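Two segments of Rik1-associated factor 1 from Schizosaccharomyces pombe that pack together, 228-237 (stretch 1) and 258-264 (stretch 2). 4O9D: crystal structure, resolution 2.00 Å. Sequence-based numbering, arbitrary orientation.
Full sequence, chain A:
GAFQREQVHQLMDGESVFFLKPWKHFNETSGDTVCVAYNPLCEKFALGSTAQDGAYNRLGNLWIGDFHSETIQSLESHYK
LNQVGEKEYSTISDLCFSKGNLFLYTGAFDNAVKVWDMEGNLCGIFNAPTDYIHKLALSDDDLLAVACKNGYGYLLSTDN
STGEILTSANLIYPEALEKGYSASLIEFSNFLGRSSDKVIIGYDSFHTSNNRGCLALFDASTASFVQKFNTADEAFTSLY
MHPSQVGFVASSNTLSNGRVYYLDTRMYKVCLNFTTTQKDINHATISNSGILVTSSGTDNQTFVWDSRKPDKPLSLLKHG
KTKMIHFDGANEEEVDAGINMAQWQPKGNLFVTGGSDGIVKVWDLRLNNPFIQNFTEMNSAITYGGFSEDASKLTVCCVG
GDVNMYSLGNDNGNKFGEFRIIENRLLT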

# COMPACT_ATOMS: atom_id res chain seq x y z
N LYS A 228 14.40 4.88 18.08
CA LYS A 228 13.52 3.71 18.01
C LYS A 228 12.23 4.06 18.76
O LYS A 228 12.28 4.59 19.88
CB LYS A 228 14.21 2.49 18.63
CG LYS A 228 13.47 1.17 18.51
CD LYS A 228 14.14 0.09 19.40
CE LYS A 228 13.86 -1.33 18.89
NZ LYS A 228 14.52 -2.40 19.73
N PHE A 229 11.07 3.78 18.16
CA PHE A 229 9.82 3.96 18.89
C PHE A 229 9.76 2.91 20.01
O PHE A 229 10.29 1.81 19.85
CB PHE A 229 8.62 3.81 17.96
CG PHE A 229 8.42 4.99 17.03
CD1 PHE A 229 7.70 6.09 17.44
CD2 PHE A 229 8.97 4.99 15.77
CE1 PHE A 229 7.50 7.17 16.60
CE2 PHE A 229 8.77 6.05 14.92
CZ PHE A 229 8.04 7.15 15.33
N ASN A 230 9.13 3.25 21.11
CA ASN A 230 9.16 2.37 22.29
C ASN A 230 8.16 1.22 22.18
O ASN A 230 7.07 1.31 22.70
CB ASN A 230 8.92 3.19 23.57
CG ASN A 230 9.12 2.38 24.85
OD1 ASN A 230 9.87 1.41 24.88
ND2 ASN A 230 8.41 2.76 25.90
N THR A 231 8.54 0.16 21.46
CA THR A 231 7.78 -1.10 21.45
C THR A 231 8.78 -2.22 21.60
O THR A 231 9.97 -2.02 21.43
CB THR A 231 7.07 -1.36 20.10
OG1 THR A 231 8.02 -1.78 19.11
CG2 THR A 231 6.33 -0.12 19.62
N ALA A 232 8.30 -3.42 21.91
CA ALA A 232 9.14 -4.61 21.82
C ALA A 232 9.61 -4.81 20.38
O ALA A 232 9.06 -4.19 19.45
CB ALA A 232 8.34 -5.83 22.28
N ASP A 233 10.58 -5.72 20.18
CA ASP A 233 10.96 -6.12 18.82
C ASP A 233 9.90 -7.08 18.29
O ASP A 233 9.73 -8.18 18.84
CB ASP A 233 12.36 -6.76 18.76
CG ASP A 233 13.47 -5.71 18.59
OD1 ASP A 233 13.29 -4.56 19.04
OD2 ASP A 233 14.52 -6.05 17.97
N GLU A 234 9.18 -6.63 17.26
CA GLU A 234 7.99 -7.29 16.73
C GLU A 234 7.99 -6.97 15.22
O GLU A 234 8.56 -5.96 14.80
CB GLU A 234 6.71 -6.72 17.37
CG GLU A 234 6.67 -6.85 18.91
CD GLU A 234 5.57 -6.02 19.58
OE1 GLU A 234 4.91 -5.17 18.93
OE2 GLU A 234 5.38 -6.22 20.79
N ALA A 235 7.37 -7.83 14.43
CA ALA A 235 7.35 -7.68 12.97
C ALA A 235 6.22 -6.74 12.58
O ALA A 235 5.03 -7.10 12.65
CB ALA A 235 7.16 -9.03 12.30
N PHE A 236 6.58 -5.55 12.13
CA PHE A 236 5.59 -4.57 11.72
C PHE A 236 5.08 -4.87 10.32
O PHE A 236 5.85 -5.20 9.42
CB PHE A 236 6.14 -3.16 11.87
CG PHE A 236 6.15 -2.71 13.29
CD1 PHE A 236 7.12 -3.17 14.17
CD2 PHE A 236 5.15 -1.89 13.78
CE1 PHE A 236 7.10 -2.80 15.50
CE2 PHE A 236 5.13 -1.52 15.11
CZ PHE A 236 6.09 -1.97 15.97
N THR A 237 3.76 -4.76 10.19
CA THR A 237 3.05 -5.21 9.01
C THR A 237 2.35 -4.07 8.28
O THR A 237 2.08 -4.18 7.11
CB THR A 237 1.98 -6.29 9.36
OG1 THR A 237 1.03 -5.79 10.32
CG2 THR A 237 2.64 -7.56 9.93
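Stretch 2 (258-264) GRVYYLD

Segments that share no backbone hydrogen bonds can still be held in register by side chains, and the packing of residues 258-264 on residues 228-237 of Rik1-associated factor 1 is a compact example. Stretch 2 is a β-strand throughout, whereas much of stretch 1 is loop or turn before it enters a strand at A235. The two chains run in opposite directions: F229 lies nearest L263, T231 nearest Y261 and E234 nearest R259, with CA atoms 8.8 to 9.1 Å apart. That spacing leaves room for side chains between the backbones. The extended conformation of stretch 2 sends R259, Y261 and L263 toward stretch 1, while the intervening V260 points away.

The hydrogen bonds at this contact converge on the tyrosine hydroxyl. Y261 OH donates a hydrogen bond to E234 OE1 at 2.6 Å and accepts one from R259 NE at 3.0 Å, so the arginine supports the tyrosine from within its own strand. Water 1 donates to Y261 OH at 2.9 Å and accepts from A232 N, also at 2.9 Å, thereby linking the hydroxyl to the loop backbone. R259 NE lies 4.2 Å from E234 OE2, a favourable proximity of opposite charges that falls short of a salt bridge.

Two of the apolar contacts use the ring of the same tyrosine. T231 CG2 sits over one face of the Y261 ring, 3.8 Å from its centroid and close to the ring normal, forming a CH-π contact. F236 approaches obliquely, its CE2 3.9 Å from Y261 CD2, with the ring planes inclined at 31°. Farther along, F229 packs against L263.

Within stretch 1, the turn is tied by T231 N to F229 O at 2.9 Å, and a salt bridge from K228 NZ to D233 OD1 at 2.6 Å spans the loop.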

# COMPACT_ATOMS: atom_id res chain seq x y z
N GLY A 258 -1.51 -10.24 17.74
CA GLY A 258 -1.13 -9.02 17.08
C GLY A 258 -1.32 -7.80 17.93
O GLY A 258 -2.06 -7.81 18.84
N ARG A 259 -0.63 -6.74 17.59
CA ARG A 259 -0.78 -5.46 18.27
C ARG A 259 -0.93 -4.28 17.31
O ARG A 259 -0.39 -4.30 16.20
CB ARG A 259 0.41 -5.25 19.23
CG ARG A 259 0.20 -6.01 20.57
CD ARG A 259 1.40 -5.98 21.48
NE ARG A 259 1.65 -4.67 22.07
CZ ARG A 259 1.05 -4.22 23.17
NH1 ARG A 259 0.12 -4.96 23.76
NH2 ARG A 259 1.35 -3.03 23.66
N VAL A 260 -1.64 -3.24 17.74
CA VAL A 260 -1.71 -1.99 17.00
C VAL A 260 -1.34 -0.83 17.91
O VAL A 260 -1.85 -0.70 19.05
CB VAL A 260 -3.14 -1.70 16.45
CG1 VAL A 260 -3.09 -0.46 15.56
CG2 VAL A 260 -3.70 -2.90 15.70
N TYR A 261 -0.45 0.01 17.39
CA TYR A 261 -0.03 1.20 18.11
C TYR A 261 -0.56 2.46 17.48
O TYR A 261 -0.66 2.54 16.25
CB TYR A 261 1.50 1.28 18.14
CG TYR A 261 2.12 0.06 18.74
CD1 TYR A 261 2.32 -0.03 20.11
CD2 TYR A 261 2.50 -1.01 17.94
CE1 TYR A 261 2.89 -1.16 20.67
CE2 TYR A 261 3.06 -2.14 18.49
CZ TYR A 261 3.26 -2.21 19.86
OH TYR A 261 3.80 -3.34 20.43
N TYR A 262 -0.88 3.45 18.32
CA TYR A 262 -1.27 4.78 17.87
C TYR A 262 -0.13 5.71 18.27
O TYR A 262 0.26 5.74 19.44
CB TYR A 262 -2.61 5.27 18.47
CG TYR A 262 -2.86 6.70 18.03
CD1 TYR A 262 -3.36 6.97 16.76
CD2 TYR A 262 -2.48 7.78 18.82
CE1 TYR A 262 -3.53 8.28 16.31
CE2 TYR A 262 -2.64 9.10 18.38
CZ TYR A 262 -3.18 9.34 17.13
OH TYR A 262 -3.35 10.63 16.67
N LEU A 263 0.42 6.44 17.30
CA LEU A 263 1.57 7.29 17.56
C LEU A 263 1.27 8.74 17.22
O LEU A 263 0.73 9.03 16.15
CB LEU A 263 2.80 6.81 16.75
CG LEU A 263 3.27 5.39 17.06
CD1 LEU A 263 2.78 4.37 16.03
CD2 LEU A 263 4.81 5.37 17.14
N ASP A 264 1.65 9.65 18.11
CA ASP A 264 1.37 11.07 17.94
C ASP A 264 2.50 11.73 17.16
O ASP A 264 3.67 11.47 17.42
CB ASP A 264 1.23 11.73 19.31
CG ASP A 264 0.97 13.22 19.23
OD1 ASP A 264 -0.22 13.59 19.10
OD2 ASP A 264 1.94 14.02 19.29
O HOH W 1 5.52 -3.54 22.81